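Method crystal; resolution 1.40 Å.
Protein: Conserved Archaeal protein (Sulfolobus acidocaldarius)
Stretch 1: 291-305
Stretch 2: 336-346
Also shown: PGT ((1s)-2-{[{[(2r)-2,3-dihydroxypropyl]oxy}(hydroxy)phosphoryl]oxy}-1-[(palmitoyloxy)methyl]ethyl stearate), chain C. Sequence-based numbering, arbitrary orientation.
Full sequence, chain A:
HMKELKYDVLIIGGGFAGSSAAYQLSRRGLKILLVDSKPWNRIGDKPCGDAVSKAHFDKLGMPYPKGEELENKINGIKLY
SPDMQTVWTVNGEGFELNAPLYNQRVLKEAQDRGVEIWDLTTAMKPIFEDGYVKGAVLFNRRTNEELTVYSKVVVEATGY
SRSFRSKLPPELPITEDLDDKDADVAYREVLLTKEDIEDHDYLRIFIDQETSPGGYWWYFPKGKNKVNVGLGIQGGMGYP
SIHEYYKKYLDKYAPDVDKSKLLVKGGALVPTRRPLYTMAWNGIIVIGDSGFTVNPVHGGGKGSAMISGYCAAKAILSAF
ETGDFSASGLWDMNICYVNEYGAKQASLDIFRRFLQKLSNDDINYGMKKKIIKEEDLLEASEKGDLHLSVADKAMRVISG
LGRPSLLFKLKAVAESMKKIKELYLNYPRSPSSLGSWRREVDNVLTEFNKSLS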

# COMPACT_ATOMS: atom_id res chain seq x y z
N GLY A 291 -3.57 -3.88 6.90
CA GLY A 291 -2.58 -3.44 7.87
C GLY A 291 -1.94 -2.11 7.52
O GLY A 291 -0.93 -1.73 8.12
N PHE A 292 -2.50 -1.41 6.54
CA PHE A 292 -2.02 -0.09 6.09
C PHE A 292 -0.57 -0.13 5.60
O PHE A 292 0.23 0.71 6.00
CB PHE A 292 -2.18 0.99 7.18
CG PHE A 292 -3.53 1.01 7.85
CD1 PHE A 292 -4.70 0.77 7.13
CD2 PHE A 292 -3.63 1.27 9.21
CE1 PHE A 292 -5.93 0.81 7.75
CE2 PHE A 292 -4.86 1.29 9.84
CZ PHE A 292 -6.01 1.05 9.11
N THR A 293 -0.24 -1.07 4.72
CA THR A 293 1.14 -1.20 4.24
C THR A 293 1.57 -0.28 3.07
O THR A 293 2.71 -0.30 2.62
CB THR A 293 1.46 -2.67 3.92
OG1 THR A 293 0.46 -3.20 3.03
CG2 THR A 293 1.46 -3.50 5.20
N VAL A 294 0.67 0.58 2.63
CA VAL A 294 0.91 1.37 1.42
C VAL A 294 1.89 2.52 1.67
O VAL A 294 1.85 3.17 2.73
CB VAL A 294 -0.42 1.93 0.95
CG1 VAL A 294 -0.25 2.81 -0.28
CG2 VAL A 294 -1.38 0.78 0.66
N ASN A 295 2.77 2.78 0.70
CA ASN A 295 3.66 3.94 0.75
C ASN A 295 2.84 5.25 0.82
O ASN A 295 2.05 5.54 -0.08
CB ASN A 295 4.54 3.96 -0.50
CG ASN A 295 5.61 5.00 -0.44
OD1 ASN A 295 5.33 6.21 -0.46
ND2 ASN A 295 6.86 4.56 -0.37
N PRO A 296 3.02 6.04 1.89
CA PRO A 296 2.15 7.22 2.04
C PRO A 296 2.39 8.35 1.03
O PRO A 296 1.50 9.18 0.84
CB PRO A 296 2.47 7.73 3.46
CG PRO A 296 2.97 6.50 4.17
CD PRO A 296 3.73 5.71 3.14
N VAL A 297 3.55 8.39 0.40
CA VAL A 297 3.84 9.49 -0.52
C VAL A 297 3.46 9.16 -1.96
O VAL A 297 2.91 10.01 -2.67
CB VAL A 297 5.29 9.94 -0.41
CG1 VAL A 297 5.67 10.84 -1.58
CG2 VAL A 297 5.48 10.70 0.89
N HIS A 298 3.72 7.94 -2.41
CA HIS A 298 3.33 7.62 -3.78
C HIS A 298 2.11 6.71 -3.93
O HIS A 298 1.61 6.56 -5.03
CB HIS A 298 4.51 7.16 -4.66
CG HIS A 298 5.18 5.90 -4.22
ND1 HIS A 298 4.49 4.72 -3.97
CD2 HIS A 298 6.49 5.60 -4.05
CE1 HIS A 298 5.35 3.77 -3.65
NE2 HIS A 298 6.57 4.28 -3.68
N GLY A 299 1.63 6.12 -2.84
CA GLY A 299 0.41 5.33 -2.91
C GLY A 299 0.60 3.91 -3.40
O GLY A 299 -0.37 3.17 -3.55
N GLY A 300 1.85 3.52 -3.65
CA GLY A 300 2.12 2.15 -4.10
C GLY A 300 2.07 1.16 -2.95
O GLY A 300 2.76 1.32 -1.94
N GLY A 301 1.25 0.13 -3.11
CA GLY A 301 1.06 -0.86 -2.06
C GLY A 301 1.19 -2.31 -2.47
O GLY A 301 1.13 -3.16 -1.60
N LYS A 302 1.34 -2.62 -3.76
CA LYS A 302 1.49 -4.03 -4.11
C LYS A 302 2.85 -4.58 -3.67
O LYS A 302 2.92 -5.70 -3.14
CB LYS A 302 1.23 -4.24 -5.60
CG LYS A 302 -0.25 -4.44 -5.87
CD LYS A 302 -0.54 -4.67 -7.34
CE LYS A 302 -1.94 -5.26 -7.52
NZ LYS A 302 -3.02 -4.36 -7.00
N GLY A 303 3.91 -3.81 -3.85
CA GLY A 303 5.22 -4.24 -3.36
C GLY A 303 5.27 -4.42 -1.86
O GLY A 303 5.72 -5.46 -1.35
N SER A 304 4.78 -3.43 -1.13
CA SER A 304 4.78 -3.52 0.32
C SER A 304 3.80 -4.59 0.82
O SER A 304 4.05 -5.22 1.86
CB SER A 304 4.51 -2.15 0.93
OG SER A 304 3.37 -1.55 0.32
N ALA A 305 2.71 -4.84 0.09
CA ALA A 305 1.84 -5.97 0.40
C ALA A 305 2.65 -7.26 0.36
O ALA A 305 2.53 -8.10 1.27
CB ALA A 305 0.70 -6.06 -0.59
N CYS A 336 10.20 -7.48 11.64
CA CYS A 336 10.55 -7.69 10.23
C CYS A 336 9.94 -6.59 9.36
O CYS A 336 10.66 -5.95 8.57
CB CYS A 336 10.05 -9.07 9.76
SG CYS A 336 10.12 -9.43 7.95
N TYR A 337 8.64 -6.35 9.51
CA TYR A 337 8.00 -5.38 8.62
C TYR A 337 8.49 -3.95 8.83
O TYR A 337 8.71 -3.23 7.85
CB TYR A 337 6.46 -5.44 8.70
CG TYR A 337 5.88 -4.55 7.65
CD1 TYR A 337 5.84 -4.95 6.32
CD2 TYR A 337 5.47 -3.26 7.95
CE1 TYR A 337 5.36 -4.11 5.33
CE2 TYR A 337 4.99 -2.41 6.96
CZ TYR A 337 4.95 -2.85 5.65
OH TYR A 337 4.50 -2.02 4.65
N VAL A 338 8.65 -3.54 10.08
CA VAL A 338 9.18 -2.20 10.35
C VAL A 338 10.59 -2.04 9.78
O VAL A 338 10.89 -1.02 9.16
CB VAL A 338 9.13 -1.86 11.86
CG1 VAL A 338 9.90 -0.59 12.15
CG2 VAL A 338 7.68 -1.74 12.33
N ASN A 339 11.43 -3.06 9.91
CA ASN A 339 12.77 -2.98 9.32
C ASN A 339 12.74 -2.92 7.80
O ASN A 339 13.50 -2.17 7.18
CB ASN A 339 13.63 -4.17 9.77
CG ASN A 339 14.06 -4.07 11.22
OD1 ASN A 339 14.02 -3.00 11.82
ND2 ASN A 339 14.47 -5.20 11.79
N GLU A 340 11.86 -3.70 7.17
CA GLU A 340 11.86 -3.80 5.71
C GLU A 340 11.15 -2.65 5.00
O GLU A 340 11.46 -2.37 3.85
CB GLU A 340 11.24 -5.13 5.26
CG GLU A 340 11.98 -6.39 5.70
CD GLU A 340 13.34 -6.56 5.03
OE1 GLU A 340 13.62 -5.85 4.04
OE2 GLU A 340 14.12 -7.42 5.48
N TYR A 341 10.17 -2.03 5.66
CA TYR A 341 9.36 -1.00 5.01
C TYR A 341 8.66 -0.04 5.96
O TYR A 341 8.50 1.15 5.64
CB TYR A 341 8.31 -1.66 4.10
CG TYR A 341 7.88 -0.82 2.92
CD1 TYR A 341 8.60 -0.87 1.73
CD2 TYR A 341 6.77 0.02 2.99
CE1 TYR A 341 8.21 -0.11 0.63
CE2 TYR A 341 6.38 0.77 1.90
CZ TYR A 341 7.11 0.71 0.72
OH TYR A 341 6.73 1.46 -0.38
N GLY A 342 8.23 -0.52 7.13
CA GLY A 342 7.36 0.27 7.99
C GLY A 342 7.97 1.54 8.58
O GLY A 342 7.27 2.55 8.71
N ALA A 343 9.25 1.52 8.92
CA ALA A 343 9.90 2.70 9.47
C ALA A 343 9.95 3.79 8.41
O ALA A 343 9.67 4.97 8.68
CB ALA A 343 11.30 2.37 9.96
N LYS A 344 10.31 3.40 7.19
CA LYS A 344 10.25 4.31 6.05
C LYS A 344 8.85 4.88 5.85
O LYS A 344 8.69 6.08 5.60
CB LYS A 344 10.69 3.59 4.78
CG LYS A 344 10.17 4.26 3.52
CD LYS A 344 10.76 3.66 2.31
CE LYS A 344 10.40 2.21 2.19
NZ LYS A 344 11.01 1.71 0.95
N GLN A 345 7.83 4.02 5.95
CA GLN A 345 6.46 4.47 5.82
C GLN A 345 6.12 5.55 6.82
O GLN A 345 5.43 6.50 6.49
CB GLN A 345 5.50 3.32 6.11
CG GLN A 345 4.97 2.60 4.94
CD GLN A 345 3.99 1.54 5.37
OE1 GLN A 345 4.38 0.43 5.67
NE2 GLN A 345 2.72 1.90 5.46
N ALA A 346 6.57 5.37 8.06
CA ALA A 346 6.26 6.33 9.11
C ALA A 346 6.84 7.71 8.78
O ALA A 346 6.17 8.73 8.92
CB ALA A 346 6.79 5.85 10.45
C48 PGT C . 0.18 12.56 -1.90
C47 PGT C . -0.18 11.40 -1.00
C46 PGT C . -1.24 10.55 -1.67
C45 PGT C . -0.74 10.11 -3.03
C44 PGT C . -1.41 8.82 -3.45
C43 PGT C . -2.45 9.10 -4.52
C42 PGT C . -3.21 7.82 -4.79
C41 PGT C . -2.26 6.84 -5.43
C40 PGT C . -3.01 5.86 -6.30
C39 PGT C . -2.07 5.43 -7.39
C38 PGT C . -0.82 4.83 -6.78
C37 PGT C . 0.18 4.56 -7.88
C36 PGT C . 1.37 3.87 -7.27
C35 PGT C . 2.54 3.87 -8.23
C34 PGT C . 3.69 3.12 -7.59
C33 PGT C . 4.99 3.35 -8.34
C32 PGT C . 5.83 2.09 -8.37
C31 PGT C . 6.60 1.88 -7.07
O31 PGT C . 6.48 0.81 -6.50
O2 PGT C . 7.44 2.88 -6.52
C2 PGT C . 8.83 2.74 -6.73
C1 PGT C . 9.49 1.77 -5.77
O3P PGT C . 8.64 0.92 -5.03
P PGT C . 8.63 1.06 -3.45
O1P PGT C . 8.67 2.55 -3.20
O2P PGT C . 7.39 0.44 -2.84
O4P PGT C . 9.90 0.39 -2.76
C4 PGT C . 11.06 0.01 -3.48
C5 PGT C . 12.14 -0.48 -2.55
O5 PGT C . 12.50 -1.80 -2.90
C6 PGT C . 11.65 -0.43 -1.13
O6 PGT C . 11.41 -1.73 -0.63
C3 PGT C . 9.57 4.05 -6.49
O3 PGT C . 9.23 5.05 -7.42
C11 PGT C . 9.26 6.34 -6.84
O11 PGT C . 10.19 6.66 -6.12
C12 PGT C . 8.14 7.32 -7.11
C13 PGT C . 8.58 8.74 -6.81
C14 PGT C . 7.42 9.68 -7.07
C15 PGT C . 6.71 10.01 -5.78
C16 PGT C . 5.65 11.05 -6.01
C17 PGT C . 5.83 12.17 -5.00
C18 PGT C . 5.00 13.37 -5.39
C19 PGT C . 5.42 14.57 -4.56
C20 PGT C . 6.79 15.06 -4.97
C21 PGT C . 6.70 16.52 -5.39
C22 PGT C . 7.98 17.24 -5.06
C23 PGT C . 7.68 18.72 -4.91
C24 PGT C . 8.87 19.44 -4.31
C25 PGT C . 8.43 20.22 -3.09
C26 PGT C . 9.29 19.85 -1.91

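A helix, 336-346, lies against a loop that turns into a helix at 302, and the join rests largely on three long side chains, Tyr337, Tyr341 and Gln345, spaced four residues apart so that they share one side of the helix. Cys336 stays out of reach.

Tyr337 points toward the loop and ends beside Thr293 and Ser304: its OH lies 3.2 Å from Thr293 CB and 3.7 Å from Ser304 CB. That hydroxyl gives its proton within its own helix, donating to Gln345 OE1 (2.7 Å from Tyr337 OH), so the first side chain of the row is tied to the last. Val338, Asn339 and Glu340 face elsewhere. These residues lie in a wider pi-type turn, 338-342, with Tyr337 O accepting from both Tyr341 N (2.9 Å) and Gly342 N (2.8 Å).

Tyr341 does two jobs. The Tyr341 ring offers a face to Ser304, whose CB sits 3.8 Å from the ring centroid in a CH-pi contact, while Ser304 OG turns back to donate to Thr293 O at 2.7 Å, tying helix start to loop. The Tyr341 hydroxyl accepts from Asn295 ND2 (3.1 Å to Tyr341 OH) and donates to the lipid phosphate (2.7 Å from Tyr341 OH to PGT O2P). His298 NE2 holds the second phosphate oxygen, PGT O1P, at 2.8 Å, so both stretches grip one headgroup. Asn295 is fixed for its part: its OD1 accepts from Val297 N (2.9 Å) and His298 N (3.1 Å), leaving the amide nitrogen for the tyrosine.

Gln345 has the most surface covered by the other stretch. Its CA-to-CB bond points sideways, but the amide reaches in, and Gln345 NE2 donates to Phe292 O at 2.8 Å, serving a carbonyl in the loop. Pro296 packs alongside, its CD 3.8 Å from Gln345 CG. The rule is economical: one row of side chains meets a loop carbonyl, a loop side chain and the lipid.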